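Local coordinates for Ice-binding protein (Flavobacteriaceae bacterium, PDB 5UYT) that probably binds the surface of ice and so restrains its growth, as an antifreeze protein built on right-handed beta-solenoid domains, at residues Y224-N230 and G243-V249; L233-T239 and I409-I414; L344-A350 and D372-K378. One frame throughout, in Å; residues are numbered along the deposited sequence.

Interaction 1: Y224-N230 and G243-V249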
loop_
_atom_site.group_PDB
_atom_site.type_symbol
_atom_site.label_atom_id
_atom_site.label_comp_id
_atom_site.label_asym_id
_atom_site.label_seq_id
_atom_site.Cartn_x
_atom_site.Cartn_y
_atom_site.Cartn_z
ATOM N N TYR A 224 -19.998 11.251 -16.362
ATOM C CA TYR A 224 -19.416 10.606 -17.543
ATOM C C TYR A 224 -18.562 9.419 -17.132
ATOM O O TYR A 224 -17.979 9.417 -16.050
ATOM C CB TYR A 224 -18.543 11.596 -18.309
ATOM C CG TYR A 224 -19.291 12.538 -19.214
ATOM C CD1 TYR A 224 -19.340 12.308 -20.594
ATOM C CD2 TYR A 224 -19.921 13.676 -18.707
ATOM C CE1 TYR A 224 -20.029 13.180 -21.422
ATOM C CE2 TYR A 224 -20.605 14.556 -19.528
ATOM C CZ TYR A 224 -20.637 14.300 -20.891
ATOM O OH TYR A 224 -21.279 15.164 -21.721
ATOM N N THR A 225 -18.454 8.449 -18.024
ATOM C CA THR A 225 -17.645 7.297 -17.799
ATOM C C THR A 225 -16.464 7.263 -18.762
ATOM O O THR A 225 -15.396 6.769 -18.394
ATOM C CB THR A 225 -18.519 6.039 -17.913
ATOM O OG1 THR A 225 -19.592 6.164 -16.968
ATOM C CG2 THR A 225 -17.721 4.758 -17.622
ATOM N N ILE A 226 -16.667 7.692 -20.014
ATOM C CA ILE A 226 -15.586 7.759 -21.007
ATOM C C ILE A 226 -15.715 9.143 -21.639
ATOM O O ILE A 226 -16.775 9.460 -22.228
ATOM C CB ILE A 226 -15.746 6.694 -22.119
ATOM C CG1 ILE A 226 -15.885 5.291 -21.513
ATOM C CG2 ILE A 226 -14.587 6.760 -23.114
ATOM C CD1 ILE A 226 -14.622 4.722 -20.902
ATOM N N PHE A 227 -14.685 9.960 -21.500
ATOM C CA PHE A 227 -14.794 11.353 -21.945
ATOM C C PHE A 227 -13.456 11.923 -22.366
ATOM O O PHE A 227 -12.457 11.752 -21.653
ATOM C CB PHE A 227 -15.422 12.226 -20.840
ATOM C CG PHE A 227 -15.469 13.693 -21.194
ATOM C CD1 PHE A 227 -16.456 14.180 -22.043
ATOM C CD2 PHE A 227 -14.513 14.593 -20.706
ATOM C CE1 PHE A 227 -16.504 15.546 -22.385
ATOM C CE2 PHE A 227 -14.555 15.954 -21.057
ATOM C CZ PHE A 227 -15.559 16.426 -21.898
ATOM N N SER A 228 -13.443 12.613 -23.514
ATOM C CA SER A 228 -12.276 13.428 -23.908
ATOM C C SER A 228 -12.642 14.904 -23.977
ATOM O O SER A 228 -13.673 15.271 -24.563
ATOM C CB SER A 228 -11.694 13.022 -25.279
ATOM O OG SER A 228 -10.550 13.867 -25.549
ATOM N N GLY A 229 -11.800 15.750 -23.397
ATOM C CA GLY A 229 -11.921 17.196 -23.657
ATOM C C GLY A 229 -11.605 17.585 -25.092
ATOM O O GLY A 229 -12.016 18.675 -25.562
ATOM N N ASN A 230 -10.840 16.749 -25.804
ATOM C CA ASN A 230 -10.400 17.112 -27.172
ATOM C C ASN A 230 -9.867 15.881 -27.903
ATOM O O ASN A 230 -8.780 15.391 -27.563
ATOM C CB ASN A 230 -9.310 18.209 -27.114
ATOM C CG ASN A 230 -8.951 18.770 -28.476
ATOM O OD1 ASN A 230 -9.090 18.121 -29.502
ATOM N ND2 ASN A 230 -8.505 20.004 -28.486
ATOM N N GLY A 243 -23.327 5.301 -17.553
ATOM C CA GLY A 243 -22.912 6.714 -17.485
ATOM C C GLY A 243 -22.798 7.272 -18.891
ATOM O O GLY A 243 -23.138 6.584 -19.866
ATOM N N ASP A 244 -22.362 8.531 -18.998
ATOM C CA ASP A 244 -22.363 9.209 -20.317
ATOM C C ASP A 244 -21.035 9.026 -21.027
ATOM O O ASP A 244 -20.013 8.766 -20.376
ATOM C CB ASP A 244 -22.622 10.720 -20.163
ATOM C CG ASP A 244 -24.105 11.075 -19.942
ATOM O OD1 ASP A 244 -24.912 10.223 -19.513
ATOM O OD2 ASP A 244 -24.474 12.260 -20.133
ATOM N N VAL A 245 -21.041 9.180 -22.353
ATOM C CA VAL A 245 -19.793 9.113 -23.111
ATOM C C VAL A 245 -19.787 10.293 -24.065
ATOM O O VAL A 245 -20.851 10.731 -24.516
ATOM C CB VAL A 245 -19.606 7.769 -23.877
ATOM C CG1 VAL A 245 -19.570 6.583 -22.903
ATOM C CG2 VAL A 245 -20.687 7.557 -24.953
ATOM N N GLY A 246 -18.609 10.844 -24.370
ATOM C CA GLY A 246 -18.576 11.870 -25.418
ATOM C C GLY A 246 -17.228 12.560 -25.517
ATOM O O GLY A 246 -16.327 12.293 -24.703
ATOM N N THR A 247 -17.080 13.380 -26.557
ATOM C CA THR A 247 -15.936 14.280 -26.650
ATOM C C THR A 247 -16.387 15.732 -26.816
ATOM O O THR A 247 -17.432 16.015 -27.431
ATOM C CB THR A 247 -14.956 13.882 -27.771
ATOM O OG1 THR A 247 -13.887 14.818 -27.763
ATOM C CG2 THR A 247 -15.630 13.887 -29.161
ATOM N N ASN A 248 -15.608 16.658 -26.251
ATOM C CA ASN A 248 -15.856 18.083 -26.496
ATOM C C ASN A 248 -15.256 18.639 -27.793
ATOM O O ASN A 248 -15.559 19.777 -28.181
ATOM C CB ASN A 248 -15.439 18.969 -25.323
ATOM C CG ASN A 248 -16.192 20.302 -25.328
ATOM O OD1 ASN A 248 -17.405 20.332 -25.566
ATOM N ND2 ASN A 248 -15.470 21.411 -25.143
ATOM N N VAL A 249 -14.394 17.882 -28.465
ATOM C CA VAL A 249 -13.894 18.301 -29.790
ATOM C C VAL A 249 -13.760 17.065 -30.668
ATOM O O VAL A 249 -12.951 16.184 -30.373
ATOM C CB VAL A 249 -12.522 19.028 -29.754
ATOM C CG1 VAL A 249 -12.196 19.603 -31.147
ATOM C CG2 VAL A 249 -12.494 20.139 -28.704
HETATM O O HOH W 1 -12.525 21.212 -24.861
#
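Thr225 N donates to Asp244 O over 2.8 Å in a nearly straight bond (174°), the first of four that run between two parallel strands. Thr225 sits in a beta bulge, where the pairing shifts by one residue between Tyr224 and Ile226, and the exchange continues with Gly246 N to Ile226 O, Ser228 N to Gly246 O, and Asn248 N to Ser228 O at 2.9 Å. Gly246 is thus bound through both its N and its O. Asp244 CB sits over one face of the Tyr224 ring, 3.8 Å from its centroid, a CH-pi contact; the Asp244 carboxylate turns to His265 and Thr263 N, and Tyr224 OH pairs with Ser271. Ser228 OG accepts from Asn230 N at 2.9 Å, closing an ST turn, and also bonds Gly407 O. At the far end a water donates to Gly229 O (2.7 Å) and accepts from Asn248 ND2 (3.0 Å), joining the two turns, while Asn248 OD1 is bonded to Thr272. The strands form neighbouring rungs of the solenoid: Tyr224 and Phe227 pack against helix 270-288, Ile226 and Val245 reach inward to Leu233 of strand 233-236, and strand 397-404 flanks 224-228 on the side away from 244-247.

Interaction 2: L233-T239 and I409-I414; sequences LTNAGIT and ISTFGI
Asn235 and Thr411 meet at about a right angle, and the hydroxyl of Thr411 donates to Asn235 OD1 over 2.7 Å, in the carbonyl plane and on a lone pair. With chi1 near 60°, Thr411 OG1 lies between its own backbone N and carbonyl carbon, which turns it toward the asparagine. The same OD1 accepts from Thr239 OG1 at 2.6 Å, this donor tilted 20° from the carbonyl plane. Thr239 OG1 in turn accepts from Ile414 N at 3.0 Å, so the hydroxyl links the amide oxygen to the backbone of the facing segment. Thr239 and Ile414 run alongside each other in the same direction, with CG2 of Thr239 against CG1 of Ile414. Leu233 and Ile409 are likewise aligned, Leu233 CD1 resting 3.7 Å from Ile409 CG2 on the face that also carries Asn235 and Thr411. On the other face Ala236 CB approaches CD1 of the Phe412 ring at 3.9 Å. Between the two faces four backbone bonds join the parallel strands, ending with Gly413 N to Ala236 O. Asn235 ND2 bonds Gly254 O of the next coil, so this inward-facing amide connects three adjacent coils on one face of the beta-solenoid. Two hydroxyl donors on OD1 and a carbonyl acceptor on ND2 would fix which way the amide is flipped, and polar groups continue the cross-strand bonding where the strands give way to the turn.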
loop_
_atom_site.group_PDB
_atom_site.type_symbol
_atom_site.label_atom_id
_atom_site.label_comp_id
_atom_site.label_asym_id
_atom_site.label_seq_id
_atom_site.Cartn_x
_atom_site.Cartn_y
_atom_site.Cartn_z
ATOM N N LEU A 233 -13.704 10.167 -30.095
ATOM C CA LEU A 233 -13.943 9.037 -29.188
ATOM C C LEU A 233 -14.563 7.943 -30.042
ATOM O O LEU A 233 -15.625 8.166 -30.625
ATOM C CB LEU A 233 -14.857 9.470 -28.023
ATOM C CG LEU A 233 -15.486 8.393 -27.149
ATOM C CD1 LEU A 233 -14.437 7.464 -26.531
ATOM C CD2 LEU A 233 -16.382 9.034 -26.090
ATOM N N THR A 234 -13.895 6.786 -30.152
ATOM C CA THR A 234 -14.360 5.747 -31.084
ATOM C C THR A 234 -14.421 4.427 -30.353
ATOM O O THR A 234 -13.409 3.978 -29.810
ATOM C CB THR A 234 -13.397 5.574 -32.255
ATOM O OG1 THR A 234 -13.279 6.835 -32.924
ATOM C CG2 THR A 234 -14.022 4.589 -33.283
ATOM N N ASN A 235 -15.594 3.810 -30.339
ATOM C CA ASN A 235 -15.702 2.441 -29.851
ATOM C C ASN A 235 -15.812 1.449 -31.003
ATOM O O ASN A 235 -16.404 1.766 -32.045
ATOM C CB ASN A 235 -16.946 2.256 -28.962
ATOM C CG ASN A 235 -17.095 0.814 -28.458
ATOM O OD1 ASN A 235 -16.302 0.324 -27.605
ATOM N ND2 ASN A 235 -18.077 0.082 -29.026
ATOM N N ALA A 236 -15.234 0.275 -30.817
ATOM C CA ALA A 236 -15.465 -0.878 -31.719
ATOM C C ALA A 236 -15.848 -2.081 -30.895
ATOM O O ALA A 236 -15.534 -2.144 -29.692
ATOM C CB ALA A 236 -14.213 -1.205 -32.514
ATOM N N GLY A 237 -16.503 -3.046 -31.555
ATOM C CA GLY A 237 -16.937 -4.268 -30.866
ATOM C C GLY A 237 -18.157 -3.991 -29.982
ATOM O O GLY A 237 -18.796 -2.928 -30.063
ATOM N N ILE A 238 -18.455 -4.970 -29.150
ATOM C CA ILE A 238 -19.616 -4.960 -28.245
ATOM C C ILE A 238 -19.193 -4.412 -26.876
ATOM O O ILE A 238 -18.455 -5.065 -26.110
ATOM C CB ILE A 238 -20.225 -6.397 -28.127
ATOM C CG1 ILE A 238 -20.675 -6.941 -29.517
ATOM C CG2 ILE A 238 -21.365 -6.399 -27.100
ATOM C CD1 ILE A 238 -21.747 -6.099 -30.216
ATOM N N THR A 239 -19.696 -3.222 -26.580
ATOM C CA THR A 239 -19.270 -2.486 -25.393
ATOM C C THR A 239 -20.511 -2.086 -24.649
ATOM O O THR A 239 -21.521 -1.692 -25.292
ATOM C CB THR A 239 -18.469 -1.253 -25.845
ATOM O OG1 THR A 239 -17.165 -1.705 -26.227
ATOM C CG2 THR A 239 -18.358 -0.203 -24.740
ATOM N N ILE A 409 -9.631 8.873 -27.906
ATOM C CA ILE A 409 -9.869 7.690 -27.069
ATOM C C ILE A 409 -10.466 6.606 -27.962
ATOM O O ILE A 409 -11.447 6.866 -28.688
ATOM C CB ILE A 409 -10.864 7.965 -25.899
ATOM C CG1 ILE A 409 -10.352 9.071 -24.948
ATOM C CG2 ILE A 409 -11.165 6.681 -25.110
ATOM C CD1 ILE A 409 -11.384 9.399 -23.856
ATOM N N SER A 410 -9.883 5.405 -27.900
ATOM C CA SER A 410 -10.361 4.285 -28.692
ATOM C C SER A 410 -10.638 3.152 -27.739
ATOM O O SER A 410 -9.753 2.800 -26.943
ATOM C CB SER A 410 -9.322 3.850 -29.728
ATOM O OG SER A 410 -8.938 4.953 -30.540
ATOM N N THR A 411 -11.850 2.602 -27.802
ATOM C CA THR A 411 -12.227 1.518 -26.909
ATOM C C THR A 411 -12.619 0.304 -27.753
ATOM O O THR A 411 -13.132 0.461 -28.895
ATOM C CB THR A 411 -13.410 1.904 -25.970
ATOM O OG1 THR A 411 -14.571 2.246 -26.754
ATOM C CG2 THR A 411 -13.008 3.177 -25.148
ATOM N N PHE A 412 -12.421 -0.889 -27.179
ATOM C CA PHE A 412 -12.653 -2.131 -27.899
ATOM C C PHE A 412 -13.361 -3.129 -26.965
ATOM O O PHE A 412 -12.718 -3.692 -26.068
ATOM C CB PHE A 412 -11.297 -2.715 -28.381
ATOM C CG PHE A 412 -10.587 -1.841 -29.372
ATOM C CD1 PHE A 412 -10.811 -1.982 -30.743
ATOM C CD2 PHE A 412 -9.683 -0.876 -28.954
ATOM C CE1 PHE A 412 -10.162 -1.167 -31.683
ATOM C CE2 PHE A 412 -9.048 -0.051 -29.882
ATOM C CZ PHE A 412 -9.276 -0.192 -31.257
ATOM N N GLY A 413 -14.676 -3.333 -27.136
ATOM C CA GLY A 413 -15.327 -4.438 -26.438
ATOM C C GLY A 413 -15.132 -4.378 -24.927
ATOM O O GLY A 413 -14.768 -5.396 -24.303
ATOM N N ILE A 414 -15.465 -3.238 -24.335
ATOM C CA ILE A 414 -15.219 -3.004 -22.891
ATOM C C ILE A 414 -16.541 -2.943 -22.117
ATOM O O ILE A 414 -17.628 -2.874 -22.722
ATOM C CB ILE A 414 -14.399 -1.714 -22.634
ATOM C CG1 ILE A 414 -15.227 -0.442 -22.898
ATOM C CG2 ILE A 414 -13.099 -1.691 -23.473
ATOM C CD1 ILE A 414 -14.478 0.820 -22.400
HETATM O O HOH W 2 -12.052 1.836 -31.257
HETATM O O HOH W 3 -10.585 7.778 -31.417
#

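Interaction 3: L344-A350 and D372-K378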
loop_
_atom_site.group_PDB
_atom_site.type_symbol
_atom_site.label_atom_id
_atom_site.label_comp_id
_atom_site.label_asym_id
_atom_site.label_seq_id
_atom_site.Cartn_x
_atom_site.Cartn_y
_atom_site.Cartn_z
ATOM N N LEU A 344 0.738 5.811 -18.802
ATOM C CA LEU A 344 0.379 4.603 -18.057
ATOM C C LEU A 344 0.053 3.490 -19.056
ATOM O O LEU A 344 -0.741 3.707 -19.980
ATOM C CB LEU A 344 -0.862 4.848 -17.169
ATOM C CG LEU A 344 -1.466 3.578 -16.552
ATOM C CD1 LEU A 344 -0.446 2.858 -15.641
ATOM C CD2 LEU A 344 -2.773 3.883 -15.798
ATOM N N SER A 345 0.662 2.317 -18.883
ATOM C CA SER A 345 0.307 1.148 -19.703
ATOM C C SER A 345 0.210 -0.038 -18.755
ATOM O O SER A 345 0.591 0.071 -17.586
ATOM C CB SER A 345 1.359 0.889 -20.800
ATOM O OG SER A 345 2.637 0.597 -20.220
ATOM N N THR A 346 -0.304 -1.166 -19.243
ATOM C CA THR A 346 -0.483 -2.340 -18.366
ATOM C C THR A 346 -0.149 -3.609 -19.123
ATOM O O THR A 346 -0.117 -3.623 -20.367
ATOM C CB THR A 346 -1.926 -2.479 -17.780
ATOM O OG1 THR A 346 -2.819 -3.059 -18.743
ATOM C CG2 THR A 346 -2.531 -1.113 -17.321
ATOM N N THR A 347 0.012 -4.686 -18.368
ATOM C CA THR A 347 0.016 -6.024 -18.964
ATOM C C THR A 347 -1.423 -6.484 -19.241
ATOM O O THR A 347 -2.394 -5.937 -18.669
ATOM C CB THR A 347 0.690 -7.037 -18.038
ATOM O OG1 THR A 347 0.017 -7.093 -16.795
ATOM C CG2 THR A 347 2.190 -6.634 -17.793
ATOM N N VAL A 348 -1.575 -7.494 -20.096
ATOM C CA VAL A 348 -2.870 -8.200 -20.134
ATOM C C VAL A 348 -3.186 -8.739 -18.732
ATOM O O VAL A 348 -2.270 -9.018 -17.933
ATOM C CB VAL A 348 -2.937 -9.311 -21.211
ATOM C CG1 VAL A 348 -2.660 -8.704 -22.593
ATOM C CG2 VAL A 348 -1.937 -10.458 -20.913
ATOM N N ASN A 349 -4.474 -8.834 -18.412
ATOM C CA ASN A 349 -4.932 -9.388 -17.121
ATOM C C ASN A 349 -4.465 -8.561 -15.919
ATOM O O ASN A 349 -4.526 -9.065 -14.778
ATOM C CB ASN A 349 -4.398 -10.827 -16.895
ATOM C CG ASN A 349 -5.123 -11.913 -17.676
ATOM O OD1 ASN A 349 -4.544 -13.032 -17.906
ATOM N ND2 ASN A 349 -6.364 -11.688 -17.999
ATOM N N ALA A 350 -4.033 -7.309 -16.134
ATOM C CA ALA A 350 -3.652 -6.492 -14.968
ATOM C C ALA A 350 -4.912 -6.184 -14.136
ATOM O O ALA A 350 -6.040 -6.304 -14.636
ATOM C CB ALA A 350 -2.945 -5.195 -15.404
ATOM N N ASP A 372 -3.047 3.461 -21.612
ATOM C CA ASP A 372 -3.353 2.269 -22.417
ATOM C C ASP A 372 -3.660 1.138 -21.451
ATOM O O ASP A 372 -2.781 0.728 -20.658
ATOM C CB ASP A 372 -2.167 1.932 -23.297
ATOM C CG ASP A 372 -2.462 0.794 -24.259
ATOM O OD1 ASP A 372 -3.245 -0.106 -23.907
ATOM O OD2 ASP A 372 -1.894 0.812 -25.374
ATOM N N LEU A 373 -4.910 0.706 -21.430
ATOM C CA LEU A 373 -5.321 -0.404 -20.533
ATOM C C LEU A 373 -5.349 -1.654 -21.381
ATOM O O LEU A 373 -6.106 -1.709 -22.359
ATOM C CB LEU A 373 -6.702 -0.132 -19.882
ATOM C CG LEU A 373 -6.693 1.171 -19.044
ATOM C CD1 LEU A 373 -8.061 1.266 -18.397
ATOM C CD2 LEU A 373 -5.588 1.155 -17.963
ATOM N N ASN A 374 -4.438 -2.592 -21.109
ATOM C CA ASN A 374 -4.265 -3.779 -21.990
ATOM C C ASN A 374 -5.405 -4.805 -21.798
ATOM O O ASN A 374 -6.177 -4.694 -20.835
ATOM C CB ASN A 374 -2.891 -4.400 -21.683
ATOM C CG ASN A 374 -2.236 -5.005 -22.900
ATOM O OD1 ASN A 374 -2.907 -5.361 -23.871
ATOM N ND2 ASN A 374 -0.904 -5.173 -22.840
ATOM N N ASP A 375 -5.522 -5.785 -22.721
ATOM C CA ASP A 375 -6.684 -6.700 -22.777
ATOM C C ASP A 375 -7.006 -7.299 -21.403
ATOM O O ASP A 375 -6.112 -7.792 -20.697
ATOM C CB ASP A 375 -6.444 -7.895 -23.705
ATOM C CG ASP A 375 -5.996 -7.518 -25.128
ATOM O OD1 ASP A 375 -5.632 -6.363 -25.422
ATOM O OD2 ASP A 375 -5.997 -8.463 -25.962
ATOM N N TYR A 376 -8.282 -7.313 -21.060
ATOM C CA TYR A 376 -8.777 -8.009 -19.852
ATOM C C TYR A 376 -8.222 -7.432 -18.552
ATOM O O TYR A 376 -8.235 -8.083 -17.507
ATOM C CB TYR A 376 -8.654 -9.570 -19.981
ATOM C CG TYR A 376 -9.583 -10.046 -21.047
ATOM C CD1 TYR A 376 -10.941 -10.149 -20.782
ATOM C CD2 TYR A 376 -9.130 -10.239 -22.362
ATOM C CE1 TYR A 376 -11.832 -10.525 -21.770
ATOM C CE2 TYR A 376 -10.029 -10.613 -23.382
ATOM C CZ TYR A 376 -11.368 -10.717 -23.073
ATOM O OH TYR A 376 -12.276 -11.070 -24.063
ATOM N N THR A 377 -7.820 -6.177 -18.598
ATOM C CA THR A 377 -7.472 -5.453 -17.352
ATOM C C THR A 377 -8.741 -5.097 -16.561
ATOM O O THR A 377 -9.766 -4.782 -17.156
ATOM C CB THR A 377 -6.649 -4.221 -17.697
ATOM O OG1 THR A 377 -5.365 -4.697 -18.177
ATOM C CG2 THR A 377 -6.481 -3.299 -16.484
ATOM N N LYS A 378 -8.675 -5.245 -15.239
ATOM C CA LYS A 378 -9.790 -4.899 -14.357
ATOM C C LYS A 378 -9.343 -3.642 -13.635
ATOM O O LYS A 378 -8.560 -3.708 -12.656
ATOM C CB LYS A 378 -10.125 -6.044 -13.373
ATOM C CG LYS A 378 -10.646 -7.282 -14.109
ATOM C CD LYS A 378 -11.018 -8.415 -13.162
ATOM C CE LYS A 378 -11.775 -9.487 -13.960
ATOM N NZ LYS A 378 -12.004 -10.644 -13.064
HETATM O O HOH W 4 -0.965 -1.313 -22.146
HETATM O O HOH W 5 -7.677 -8.738 -14.836
#
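Thr346 OG1 accepts from Asn374 N at 2.9 Å and donates its own proton to Thr347 O, so one hydroxyl binds both the facing coil and the next residue of its own. With chi1 at 80°, OG1 is flanked by both backbone neighbours of CA, and CG2 is left to rest on Leu373 CD2, 3.9 Å away. The hydroxyl oxygen stands above the carbonyl plane of Thr347, not on a lone pair.

Asn374 adds a second grip: its ND2 donates to Thr346 O at 3.0 Å, the acceptor lying close to the amide plane, while its OD1 takes the N-H of Asp375, the next residue along. The flat amide also crosses Val348, whose CG1 comes within 3.6 Å of Asn374 OD1. Thr377 OG1 bonds Asn374 O, which accepts Thr377 N as well, both donors arriving from the same face of the carbonyl plane. Thr347 to Ala350 and Asn374 to Thr377 are type II beta turns laid one over the other, and between them Asn349 N donates to Asp375 O at 3.0 Å. Beyond the turns the backbones rejoin through Lys378 N and Ala350 O (2.9 Å); a water bridges Ala350 O and Tyr376 O. At the strand end, another water joins Thr346 N to Asp372 O.

At these corners of successive solenoid coils, strand pairing that includes Asp372 N on Leu344 O is interrupted by side-chain and water-mediated bonds before backbone bonds resume in the turns. Thr346 OG1 and the Asn374 amide thus take the place of regular sheet bonds between the coils, while Thr377 OG1 braces its own turn.

How the interactions relate
From the N-terminal side, interaction 1 closes the shortest loop, pairing 224-230 with 243-249 one coil later. Residues 233-239 lie inside that loop yet pair with 409-414 far along the chain, so interactions 1 and 2 cross, and the early coils of this domain are stitched to its last ones. The two contacts also touch, Leu233 and Ile409 packing against strands 224-228 and 244-247 from across the solenoid interior. Interaction 3 is nested within the long loop closed by interaction 2 and joins consecutive coils, 344-350 and 372-378; its centre is about 15 Å from that of interaction 2, and strand 371-373 is an outer strand of the parallel sheet containing 233-236 and 409-412.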